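Local coordinates for protein ATP-dependent zinc metalloprotease FtsH (Thermotoga maritima, PDB 4M8A) that probably acts as a processive, ATP-dependent zinc metalloprotease in quality control of membrane proteins, and is represented here by its periplasmic domain, at residues Asp31-Arg35 with Glu45-Ala51. Residues are numbered along the deposited sequence; the frame is centred on the assembly and turned at random.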
loop_
_atom_site.group_PDB
_atom_site.type_symbol
_atom_site.label_atom_id
_atom_site.label_comp_id
_atom_site.label_asym_id
_atom_site.label_seq_id
_atom_site.Cartn_x
_atom_site.Cartn_y
_atom_site.Cartn_z
ATOM N N ASP B 31 -8.535 -23.711 10.596
ATOM C CA ASP B 31 -8.369 -23.959 12.032
ATOM C C ASP B 31 -7.644 -22.839 12.789
ATOM O O ASP B 31 -7.301 -22.987 13.963
ATOM C CB ASP B 31 -7.738 -25.334 12.323
ATOM C CG ASP B 31 -6.291 -25.449 11.878
ATOM O OD1 ASP B 31 -5.719 -24.466 11.363
ATOM O OD2 ASP B 31 -5.715 -26.550 12.070
ATOM N N GLY B 32 -7.411 -21.714 12.125
ATOM C CA GLY B 32 -6.812 -20.574 12.808
ATOM C C GLY B 32 -5.296 -20.608 12.903
ATOM O O GLY B 32 -4.691 -19.788 13.586
ATOM N N VAL B 33 -4.675 -21.576 12.245
ATOM C CA VAL B 33 -3.227 -21.616 12.157
ATOM C C VAL B 33 -2.804 -21.021 10.828
ATOM O O VAL B 33 -3.416 -21.289 9.797
ATOM C CB VAL B 33 -2.724 -23.064 12.257
ATOM C CG1 VAL B 33 -1.223 -23.152 11.960
ATOM C CG2 VAL B 33 -3.062 -23.643 13.622
ATOM N N LEU B 34 -1.774 -20.180 10.859
ATOM C CA LEU B 34 -1.179 -19.688 9.636
ATOM C C LEU B 34 0.078 -20.476 9.374
ATOM O O LEU B 34 0.906 -20.640 10.260
ATOM C CB LEU B 34 -0.778 -18.214 9.772
ATOM C CG LEU B 34 -1.780 -17.234 10.372
ATOM C CD1 LEU B 34 -1.165 -15.855 10.441
ATOM C CD2 LEU B 34 -3.075 -17.211 9.581
ATOM N N ARG B 35 0.232 -20.986 8.161
ATOM C CA ARG B 35 1.499 -21.577 7.782
ATOM C C ARG B 35 2.226 -20.567 6.924
ATOM O O ARG B 35 1.699 -20.088 5.911
ATOM C CB ARG B 35 1.295 -22.886 7.034
ATOM C CG ARG B 35 0.894 -24.036 7.926
ATOM C CD ARG B 35 1.097 -25.333 7.194
ATOM N NE ARG B 35 -0.166 -25.893 6.744
ATOM C CZ ARG B 35 -0.603 -25.852 5.493
ATOM N NH1 ARG B 35 0.122 -25.275 4.535
ATOM N NH2 ARG B 35 -1.766 -26.406 5.204
ATOM N N GLU B 45 4.751 -22.240 11.739
ATOM C CA GLU B 45 3.365 -22.346 12.144
ATOM C C GLU B 45 3.047 -21.255 13.163
ATOM O O GLU B 45 3.718 -21.135 14.194
ATOM C CB GLU B 45 3.112 -23.747 12.724
ATOM C CG GLU B 45 1.812 -23.920 13.456
ATOM C CD GLU B 45 1.594 -25.351 13.924
ATOM O OE1 GLU B 45 2.083 -26.291 13.254
ATOM O OE2 GLU B 45 0.936 -25.531 14.970
ATOM N N VAL B 46 2.028 -20.458 12.862
ATOM C CA VAL B 46 1.619 -19.370 13.731
ATOM C C VAL B 46 0.181 -19.627 14.185
ATOM O O VAL B 46 -0.753 -19.640 13.370
ATOM C CB VAL B 46 1.669 -18.001 13.007
ATOM C CG1 VAL B 46 1.303 -16.873 13.982
ATOM C CG2 VAL B 46 3.035 -17.762 12.387
ATOM N N ASP B 47 -0.004 -19.821 15.486
ATOM C CA ASP B 47 -1.338 -20.047 16.033
ATOM C C ASP B 47 -1.977 -18.688 16.267
ATOM O O ASP B 47 -1.630 -17.992 17.223
ATOM C CB ASP B 47 -1.238 -20.845 17.338
ATOM C CG ASP B 47 -2.596 -21.294 17.870
ATOM O OD1 ASP B 47 -3.634 -20.661 17.552
ATOM O OD2 ASP B 47 -2.627 -22.290 18.622
ATOM N N ALA B 48 -2.885 -18.291 15.380
ATOM C CA ALA B 48 -3.426 -16.927 15.405
ATOM C C ALA B 48 -4.838 -16.881 14.833
ATOM O O ALA B 48 -5.038 -16.375 13.727
ATOM C CB ALA B 48 -2.516 -15.970 14.623
ATOM N N PRO B 49 -5.827 -17.390 15.591
ATOM C CA PRO B 49 -7.204 -17.433 15.078
ATOM C C PRO B 49 -7.785 -16.052 14.753
ATOM O O PRO B 49 -8.712 -15.971 13.948
ATOM C CB PRO B 49 -7.994 -18.080 16.222
ATOM C CG PRO B 49 -6.975 -18.848 17.013
ATOM C CD PRO B 49 -5.686 -18.096 16.878
ATOM N N TRP B 50 -7.240 -14.997 15.356
ATOM C CA TRP B 50 -7.711 -13.631 15.116
ATOM C C TRP B 50 -7.347 -13.119 13.729
ATOM O O TRP B 50 -7.961 -12.188 13.231
ATOM C CB TRP B 50 -7.137 -12.672 16.159
ATOM C CG TRP B 50 -5.644 -12.771 16.302
ATOM C CD1 TRP B 50 -4.704 -12.067 15.610
ATOM C CD2 TRP B 50 -4.927 -13.618 17.207
ATOM N NE1 TRP B 50 -3.441 -12.426 16.023
ATOM C CE2 TRP B 50 -3.550 -13.380 17.004
ATOM C CE3 TRP B 50 -5.312 -14.572 18.157
ATOM C CZ2 TRP B 50 -2.555 -14.051 17.723
ATOM C CZ3 TRP B 50 -4.322 -15.237 18.880
ATOM C CH2 TRP B 50 -2.962 -14.970 18.659
ATOM N N ALA B 51 -6.338 -13.724 13.114
ATOM C CA ALA B 51 -5.808 -13.210 11.867
ATOM C C ALA B 51 -6.695 -13.531 10.671
ATOM O O ALA B 51 -6.638 -12.843 9.666
ATOM C CB ALA B 51 -4.414 -13.768 11.643
#
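Leu34 and Val46 form an antiparallel hydrogen-bonded pair, with Leu34 N giving to Val46 O at 2.8 Å and Val46 N giving a second bond to Leu34 O. Val33 with Asp47 and Arg35 with Glu45 flank it as non-hydrogen-bonded pairs, and the axes of strands 33-35 and 45-47 run 159° apart in direction. One more bond carries the pairing past the end of strand 45-47: Ala48 N reaches Gly32 O at 3.0 Å. Gly32 has a positive phi of 84°, at which a CB would be jammed against the carbonyl O of Asp31. Its CA also lies 3.9 Å from Pro49 CA, against which a CB would be pressed. Just before it, Asp31 OD1 accepts from Val33 N in an Asx turn, met from above the carboxylate plane, while Asp31 OD2 makes a salt bridge with Arg29.

On the face shared by Leu34 and Val46, the two CB atoms lie 4.1 Å apart. Leu34 CG, turned anti to its carbonyl carbon (chi1 -47°), sends CD1 along to Ala51 CB at 4.0 Å, and Phe12 of helix 9-17 packs on both Leu34 and Val46. On the other face, Glu45 swings CG anti to its backbone N and lays this methylene against Val33 CG1 at 3.5 Å. Asp47 OD1 forms a salt bridge with Arg72 of the second subunit, which also packs on Val33 and Pro49. The arrangement is an antiparallel beta hairpin, strands 33-38 and 43-47, at one side of the mixed sheet of the FtsH periplasmic domain, its Leu34-Val46 face packed on helix 9-17 and the Val33-Asp47 end of the opposite face meeting the second subunit.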